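Local coordinates for PixA inclusion body protein (Burkholderia cenocepacia, PDB 4LZK) that is of unknown function but belongs to the PixA family of inclusion body proteins and probably takes part in forming intracellular protein inclusions, at residues 70-75 with 180-185; 103-108 with 157-162. All blocks are in the same frame, centred on the assembly; numbering follows the deposited sequence.

Contact 1 (70-75 with 180-185); sequences GNLGLK and WVWQAA
Asn71 and Gln183 meet amide to amide, with the two planes turned 78° apart. Asn71 ND2 approaches Gln183 OE1 as a hydrogen-bond donor, but at 2.4 Å the separation is too short for its details to be trusted. Asn71 CG stands anti to the backbone N (chi1 -170°), and the amide beyond it lies against Gln183 CG and CD. The backbones are held more conventionally: Gln183 N gives its hydrogen to Asn71 O at 2.9 Å, Leu74 N reaches Gln183 O at 3.0 Å, and Ala185 N returns to Leu74 O at 2.9 Å. The last two bonds straddle Ala184, the pattern of parallel strands. On one face Leu74 CB rests 4.0 Å from Ala184 CB, and Leu74 CD2 comes to 4.5 Å from Trp182 CZ3, at the edge of the indole; Lys75 and Ala185 occupy the other face. The Leu74 side belongs to the interior of a two-sheet beta sandwich, consistent with the cupredoxin-like clan: Leu72 and Leu74 pack on Ile22, and Trp180 on Met55, of the opposing sheet. Behind the Asn71 carbonyl lies a gamma turn centred on Leu72, in which Gly73 N bonds back to Asn71 O at 2.6 Å, giving that oxygen two donors. Further out, the Trp182 indole is tethered through NE1 to Thr160 OG1, and Gln183 OE1 is bonded to Ser64 OG of the second subunit.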
ATOM      1  N   GLY C  70      -0.449 -11.875   0.173  1.00 14.78           N
ATOM      2  CA  GLY C  70      -0.760 -13.267   0.360  1.00 15.08           C
ATOM      3  C   GLY C  70      -0.958 -13.660   1.836  1.00 16.13           C
ATOM      4  O   GLY C  70      -1.525 -14.714   2.185  1.00 17.68           O
ATOM      5  N   ASN C  71      -0.469 -12.784   2.715  1.00 16.82           N
ATOM      6  CA  ASN C  71      -0.646 -12.891   4.135  1.00 20.65           C
ATOM      7  C   ASN C  71      -1.996 -12.383   4.704  1.00 20.39           C
ATOM      8  O   ASN C  71      -2.371 -12.697   5.873  1.00 20.72           O
ATOM      9  CB  ASN C  71       0.516 -12.106   4.787  1.00 27.70           C
ATOM     10  CG  ASN C  71       0.605 -12.324   6.236  1.00 36.11           C
ATOM     11  OD1 ASN C  71       1.131 -13.350   6.693  1.00 43.12           O
ATOM     12  ND2 ASN C  71       0.085 -11.344   7.003  1.00 46.37           N
ATOM     13  N   LEU C  72      -2.724 -11.661   3.888  1.00 18.50           N
ATOM     14  CA  LEU C  72      -4.007 -11.038   4.174  1.00 17.87           C
ATOM     15  C   LEU C  72      -4.033 -10.041   5.339  1.00 16.31           C
ATOM     16  O   LEU C  72      -4.445  -8.893   5.142  1.00 15.44           O
ATOM     17  CB  LEU C  72      -5.167 -12.035   4.237  1.00 20.02           C
ATOM     18  CG  LEU C  72      -6.567 -11.363   4.110  1.00 18.45           C
ATOM     19  CD1 LEU C  72      -6.755 -10.453   2.925  1.00 18.90           C
ATOM     20  CD2 LEU C  72      -7.698 -12.374   4.174  1.00 19.37           C
ATOM     21  N   GLY C  73      -3.601 -10.446   6.532  1.00 15.86           N
ATOM     22  CA  GLY C  73      -3.670  -9.511   7.689  1.00 16.71           C
ATOM     23  C   GLY C  73      -5.119  -9.177   7.993  1.00 15.62           C
ATOM     24  O   GLY C  73      -5.498  -8.006   8.220  1.00 14.04           O
ATOM     25  N   LEU C  74      -5.989 -10.186   7.976  1.00 14.09           N
ATOM     26  CA  LEU C  74      -7.428  -9.957   8.100  1.00 14.76           C
ATOM     27  C   LEU C  74      -7.759  -9.573   9.537  1.00 15.19           C
ATOM     28  O   LEU C  74      -7.235 -10.155  10.488  1.00 15.63           O
ATOM     29  CB  LEU C  74      -8.184 -11.229   7.772  1.00 16.08           C
ATOM     30  CG  LEU C  74      -9.674 -11.189   7.747  1.00 17.63           C
ATOM     31  CD1 LEU C  74     -10.287 -10.281   6.682  1.00 18.29           C
ATOM     32  CD2 LEU C  74     -10.230 -12.630   7.611  1.00 18.03           C
ATOM     33  N   LYS C  75      -8.598  -8.583   9.687  1.00 15.60           N
ATOM     34  CA  LYS C  75      -9.078  -8.223  11.032  1.00 19.78           C
ATOM     35  C   LYS C  75     -10.542  -8.177  10.979  1.00 18.46           C
ATOM     36  O   LYS C  75     -11.092  -7.467  10.172  1.00 21.62           O
ATOM     37  CB  LYS C  75      -8.557  -6.883  11.475  1.00 24.18           C
ATOM     38  CG  LYS C  75      -7.091  -6.914  11.763  1.00 27.64           C
ATOM     39  CD  LYS C  75      -6.530  -5.554  11.634  1.00 35.93           C
ATOM     40  CE  LYS C  75      -5.291  -5.352  12.470  1.00 41.25           C
ATOM     41  NZ  LYS C  75      -5.724  -4.858  13.821  1.00 46.53           N
ATOM     42  N   TRP C 180       0.585 -22.374   2.366  1.00 11.96           N
ATOM     43  CA  TRP C 180       1.073 -21.062   2.760  1.00 12.46           C
ATOM     44  C   TRP C 180       0.411 -20.677   4.086  1.00 14.17           C
ATOM     45  O   TRP C 180      -0.617 -21.292   4.507  1.00 11.88           O
ATOM     46  CB  TRP C 180       0.764 -20.025   1.740  1.00 13.26           C
ATOM     47  CG  TRP C 180      -0.647 -19.445   1.749  1.00 13.42           C
ATOM     48  CD1 TRP C 180      -1.035 -18.304   2.398  1.00 13.35           C
ATOM     49  CD2 TRP C 180      -1.810 -19.928   1.086  1.00 13.78           C
ATOM     50  NE1 TRP C 180      -2.315 -18.051   2.166  1.00 15.76           N
ATOM     51  CE2 TRP C 180      -2.874 -19.047   1.420  1.00 13.46           C
ATOM     52  CE3 TRP C 180      -2.082 -21.011   0.260  1.00 14.02           C
ATOM     53  CZ2 TRP C 180      -4.183 -19.214   0.932  1.00 14.67           C
ATOM     54  CZ3 TRP C 180      -3.370 -21.183  -0.213  1.00 13.51           C
ATOM     55  CH2 TRP C 180      -4.417 -20.302   0.126  1.00 14.38           C
ATOM     56  N   VAL C 181       0.987 -19.700   4.765  1.00 12.83           N
ATOM     57  CA  VAL C 181       0.463 -19.270   6.016  1.00 12.56           C
ATOM     58  C   VAL C 181       0.003 -17.866   5.866  1.00 12.83           C
ATOM     59  O   VAL C 181       0.702 -17.036   5.245  1.00 11.40           O
ATOM     60  CB  VAL C 181       1.554 -19.364   7.084  1.00 13.87           C
ATOM     61  CG1 VAL C 181       1.126 -18.843   8.415  1.00 12.71           C
ATOM     62  CG2 VAL C 181       2.054 -20.790   7.189  1.00 14.73           C
ATOM     63  N   TRP C 182      -1.155 -17.559   6.441  1.00 12.28           N
ATOM     64  CA  TRP C 182      -1.703 -16.241   6.435  1.00 11.31           C
ATOM     65  C   TRP C 182      -2.120 -15.884   7.841  1.00 13.10           C
ATOM     66  O   TRP C 182      -2.133 -16.750   8.714  1.00 13.17           O
ATOM     67  CB  TRP C 182      -2.840 -16.151   5.419  1.00 11.85           C
ATOM     68  CG  TRP C 182      -3.934 -17.126   5.480  1.00 12.55           C
ATOM     69  CD1 TRP C 182      -3.931 -18.403   5.051  1.00 13.28           C
ATOM     70  CD2 TRP C 182      -5.289 -16.858   5.930  1.00 14.90           C
ATOM     71  NE1 TRP C 182      -5.169 -19.000   5.263  1.00 14.57           N
ATOM     72  CE2 TRP C 182      -6.033 -18.075   5.768  1.00 14.99           C
ATOM     73  CE3 TRP C 182      -5.929 -15.734   6.459  1.00 16.01           C
ATOM     74  CZ2 TRP C 182      -7.338 -18.195   6.135  1.00 16.00           C
ATOM     75  CZ3 TRP C 182      -7.240 -15.836   6.823  1.00 18.61           C
ATOM     76  CH2 TRP C 182      -7.954 -17.077   6.666  1.00 17.36           C
ATOM     77  N   GLN C 183      -2.495 -14.648   8.069  1.00 14.38           N
ATOM     78  CA  GLN C 183      -2.694 -14.130   9.422  1.00 17.02           C
ATOM     79  C   GLN C 183      -4.037 -13.400   9.535  1.00 16.75           C
ATOM     80  O   GLN C 183      -4.491 -12.703   8.609  1.00 15.69           O
ATOM     81  CB  GLN C 183      -1.549 -13.129   9.811  1.00 18.76           C
ATOM     82  CG  GLN C 183      -0.172 -13.655   9.521  1.00 21.83           C
ATOM     83  CD  GLN C 183       0.949 -12.617   9.700  1.00 23.86           C
ATOM     84  OE1 GLN C 183       0.806 -11.468   9.317  1.00 25.01           O
ATOM     85  NE2 GLN C 183       2.067 -13.052  10.276  1.00 23.36           N
ATOM     86  N   ALA C 184      -4.692 -13.599  10.671  1.00 16.24           N
ATOM     87  CA  ALA C 184      -5.980 -13.022  10.907  1.00 14.52           C
ATOM     88  C   ALA C 184      -6.116 -12.738  12.442  1.00 16.58           C
ATOM     89  O   ALA C 184      -5.342 -13.278  13.248  1.00 17.99           O
ATOM     90  CB  ALA C 184      -7.037 -13.963  10.432  1.00 16.69           C
ATOM     91  N   ALA C 185      -7.032 -11.841  12.805  1.00 15.00           N
ATOM     92  CA  ALA C 185      -7.329 -11.450  14.162  1.00 16.34           C
ATOM     93  C   ALA C 185      -8.805 -11.092  14.249  1.00 16.43           C
ATOM     94  O   ALA C 185      -9.426 -10.627  13.304  1.00 15.70           O
ATOM     95  CB  ALA C 185      -6.523 -10.237  14.590  1.00 16.63           C
TER

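Contact 2 (103-108 with 157-162); sequences QQYSGA and YLATSF
Gln103 and Ala159 exchange both of their backbone hydrogen bonds: Gln103 N to Ala159 O at 2.9 Å, and Ala159 N to Gln103 O at 2.7 Å. Two residues on, the exchange becomes uneven. Tyr157 O takes the N-H of Tyr105 N at 2.7 Å. Ser106 N also donates to Tyr157 O, at 3.1 Å, so one carbonyl is gripped twice, and Tyr157 N answers to Ser106 O at 3.0 Å. Apolar contacts follow the same register. Tyr105 CG is anti to the backbone N (chi1 -175°); its ring meets Tyr157 CB at its edge, on the CD2 side, while Tyr105 CD1 lies 4.1 Å from Ala159 CB. Ser106 CB sits 3.6 Å from Tyr157 CD2 and also near CG. Leu158 points away from 103-108, and its side chain packs on Phe114 and Trp182. Side-chain polar groups look mostly beyond the pair. A water links Gln103 OE1, Ala159 O and Ser161 OG, whereas Tyr157 OH bonds to Leu76 O of the second subunit, and Ser106 OG to Asn77 OD1 and Lys15 NZ of that same subunit. The doubled acceptor, with Tyr105 and Ser106 both facing Tyr157 and Tyr105 at phi -107° and psi -45°, is a classic beta bulge, which shifts the register by one residue where the chain turns a corner at Ser106.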
ATOM      1  N   GLN C 103      -5.885 -25.191   8.503  1.00 16.74           N
ATOM      2  CA  GLN C 103      -5.606 -25.469   9.908  1.00 16.67           C
ATOM      3  C   GLN C 103      -4.905 -24.378  10.635  1.00 18.56           C
ATOM      4  O   GLN C 103      -4.291 -23.463  10.028  1.00 16.09           O
ATOM      5  CB  GLN C 103      -4.802 -26.741  10.035  1.00 18.11           C
ATOM      6  CG  GLN C 103      -3.380 -26.721   9.626  1.00 20.12           C
ATOM      7  CD  GLN C 103      -2.884 -28.143   9.435  1.00 28.72           C
ATOM      8  OE1 GLN C 103      -3.163 -28.744   8.410  1.00 32.28           O
ATOM      9  NE2 GLN C 103      -2.147 -28.672  10.416  1.00 30.36           N
ATOM     10  N   GLN C 104      -4.987 -24.418  11.964  1.00 18.15           N
ATOM     11  CA  GLN C 104      -4.245 -23.510  12.774  1.00 17.99           C
ATOM     12  C   GLN C 104      -2.785 -23.763  12.655  1.00 17.91           C
ATOM     13  O   GLN C 104      -2.328 -24.870  12.772  1.00 21.04           O
ATOM     14  CB  GLN C 104      -4.636 -23.680  14.249  1.00 21.04           C
ATOM     15  CG  GLN C 104      -3.873 -22.792  15.248  1.00 20.06           C
ATOM     16  CD  GLN C 104      -4.524 -22.856  16.588  1.00 26.80           C
ATOM     17  OE1 GLN C 104      -5.258 -23.825  16.896  1.00 29.44           O
ATOM     18  NE2 GLN C 104      -4.286 -21.855  17.416  1.00 31.65           N
ATOM     19  N   TYR C 105      -2.012 -22.706  12.473  1.00 17.57           N
ATOM     20  CA  TYR C 105      -0.563 -22.795  12.420  1.00 16.82           C
ATOM     21  C   TYR C 105       0.056 -22.227  13.722  1.00 16.70           C
ATOM     22  O   TYR C 105       1.007 -22.765  14.216  1.00 20.28           O
ATOM     23  CB  TYR C 105      -0.091 -22.035  11.174  1.00 16.87           C
ATOM     24  CG  TYR C 105       1.385 -22.116  10.887  1.00 16.99           C
ATOM     25  CD1 TYR C 105       1.944 -23.239  10.272  1.00 17.54           C
ATOM     26  CD2 TYR C 105       2.243 -21.065  11.201  1.00 19.71           C
ATOM     27  CE1 TYR C 105       3.326 -23.311  10.022  1.00 16.44           C
ATOM     28  CE2 TYR C 105       3.601 -21.131  10.898  1.00 18.79           C
ATOM     29  CZ  TYR C 105       4.129 -22.265  10.325  1.00 18.33           C
ATOM     30  OH  TYR C 105       5.442 -22.339  10.033  1.00 18.45           O
ATOM     31  N   SER C 106      -0.415 -21.075  14.199  1.00 17.22           N
ATOM     32  CA  SER C 106       0.166 -20.403  15.391  1.00 18.77           C
ATOM     33  C   SER C 106      -0.955 -19.636  16.040  1.00 17.77           C
ATOM     34  O   SER C 106      -1.917 -19.314  15.424  1.00 18.42           O
ATOM     35  CB  SER C 106       1.184 -19.258  15.041  1.00 17.78           C
ATOM     36  OG  SER C 106       2.286 -19.702  14.258  1.00 22.14           O
ATOM     37  N   GLY C 107      -0.775 -19.276  17.297  1.00 19.07           N
ATOM     38  CA  GLY C 107      -1.670 -18.376  17.933  1.00 18.49           C
ATOM     39  C   GLY C 107      -2.909 -18.930  18.568  1.00 17.36           C
ATOM     40  O   GLY C 107      -2.990 -20.079  18.840  1.00 19.40           O
ATOM     41  N   ALA C 108      -3.864 -18.061  18.828  1.00 18.07           N
ATOM     42  CA  ALA C 108      -5.139 -18.462  19.444  1.00 19.77           C
ATOM     43  C   ALA C 108      -6.012 -19.185  18.390  1.00 21.00           C
ATOM     44  O   ALA C 108      -5.866 -18.933  17.179  1.00 17.91           O
ATOM     45  CB  ALA C 108      -5.877 -17.213  19.961  1.00 18.46           C
ATOM     46  N   TYR C 157      -2.541 -17.430  13.124  1.00 13.07           N
ATOM     47  CA  TYR C 157      -1.992 -17.749  11.829  1.00 14.54           C
ATOM     48  C   TYR C 157      -2.564 -19.102  11.383  1.00 14.46           C
ATOM     49  O   TYR C 157      -2.513 -20.029  12.133  1.00 14.65           O
ATOM     50  CB  TYR C 157      -0.455 -17.747  11.817  1.00 15.79           C
ATOM     51  CG  TYR C 157       0.209 -16.509  12.437  1.00 16.91           C
ATOM     52  CD1 TYR C 157      -0.503 -15.312  12.668  1.00 17.06           C
ATOM     53  CD2 TYR C 157       1.553 -16.518  12.801  1.00 17.61           C
ATOM     54  CE1 TYR C 157       0.091 -14.198  13.316  1.00 18.88           C
ATOM     55  CE2 TYR C 157       2.165 -15.382  13.399  1.00 16.53           C
ATOM     56  CZ  TYR C 157       1.438 -14.243  13.684  1.00 19.82           C
ATOM     57  OH  TYR C 157       2.064 -13.109  14.255  1.00 20.85           O
ATOM     58  N   LEU C 158      -3.069 -19.162  10.147  1.00 13.21           N
ATOM     59  CA  LEU C 158      -3.637 -20.330   9.505  1.00 14.08           C
ATOM     60  C   LEU C 158      -2.780 -20.847   8.371  1.00 14.89           C
ATOM     61  O   LEU C 158      -2.202 -20.037   7.613  1.00 13.65           O
ATOM     62  CB  LEU C 158      -4.958 -19.892   8.911  1.00 15.70           C
ATOM     63  CG  LEU C 158      -5.796 -19.354  10.070  1.00 20.01           C
ATOM     64  CD1 LEU C 158      -6.220 -17.901   9.936  1.00 24.40           C
ATOM     65  CD2 LEU C 158      -6.920 -20.294  10.345  1.00 23.70           C
ATOM     66  N   ALA C 159      -2.612 -22.191   8.266  1.00 13.00           N
ATOM     67  CA  ALA C 159      -2.021 -22.782   7.135  1.00 12.97           C
ATOM     68  C   ALA C 159      -3.071 -23.291   6.181  1.00 13.95           C
ATOM     69  O   ALA C 159      -3.942 -24.052   6.620  1.00 15.97           O
ATOM     70  CB  ALA C 159      -1.123 -23.926   7.579  1.00 13.26           C
ATOM     71  N   THR C 160      -2.988 -22.947   4.911  1.00 12.58           N
ATOM     72  CA  THR C 160      -3.941 -23.449   3.900  1.00 12.73           C
ATOM     73  C   THR C 160      -3.128 -24.300   2.911  1.00 13.05           C
ATOM     74  O   THR C 160      -2.168 -23.786   2.292  1.00 11.34           O
ATOM     75  CB  THR C 160      -4.611 -22.312   3.179  1.00 14.17           C
ATOM     76  OG1 THR C 160      -5.380 -21.501   4.136  1.00 16.48           O
ATOM     77  CG2 THR C 160      -5.503 -22.849   2.084  1.00 15.50           C
ATOM     78  N   SER C 161      -3.491 -25.567   2.754  1.00 11.52           N
ATOM     79  CA  SER C 161      -2.819 -26.475   1.869  1.00 12.88           C
ATOM     80  C   SER C 161      -3.660 -26.687   0.587  1.00 13.88           C
ATOM     81  O   SER C 161      -4.883 -26.708   0.635  1.00 16.56           O
ATOM     82  CB  SER C 161      -2.629 -27.821   2.530  1.00 14.05           C
ATOM     83  OG  SER C 161      -1.881 -27.657   3.702  1.00 15.00           O
ATOM     84  N   PHE C 162      -2.992 -26.736  -0.551  1.00 15.61           N
ATOM     85  CA  PHE C 162      -3.654 -26.849  -1.823  1.00 13.59           C
ATOM     86  C   PHE C 162      -2.890 -27.750  -2.757  1.00 14.10           C
ATOM     87  O   PHE C 162      -1.687 -27.944  -2.658  1.00 15.77           O
ATOM     88  CB  PHE C 162      -3.858 -25.480  -2.467  1.00 13.54           C
ATOM     89  CG  PHE C 162      -2.589 -24.801  -2.959  1.00 12.33           C
ATOM     90  CD1 PHE C 162      -1.833 -23.965  -2.112  1.00 12.57           C
ATOM     91  CD2 PHE C 162      -2.191 -24.881  -4.289  1.00 11.51           C
ATOM     92  CE1 PHE C 162      -0.728 -23.326  -2.568  1.00 12.32           C
ATOM     93  CE2 PHE C 162      -1.046 -24.229  -4.721  1.00 11.06           C
ATOM     94  CZ  PHE C 162      -0.339 -23.449  -3.876  1.00 12.22           C
TER
HETATM   95  O   HOH W   1      -3.651 -27.080   5.884  1.00 16.41           O

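Both contacts build one sheet, since strand 172-186 of contact 1 runs antiparallel beside strand 154-167 of contact 2. Trp180 O and Thr160 N join them through the backbone, and Gln183 CG packs on Tyr157 CD1. The pairing differs in kind: contact 1 joins parallel strands distant in sequence, contact 2 antiparallel strands closer along the chain. Contact 1 is the more deeply set, its leucine and tryptophan side chains turned toward the opposing sheet. Contact 2 is also largely buried, yet includes exposed Gln104, a bridging water and several bonds to the second subunit, which contact 1 meets through Asn71, Val181 and Gln183, while Lys75 of contact 1 packs on Tyr157 of a third subunit.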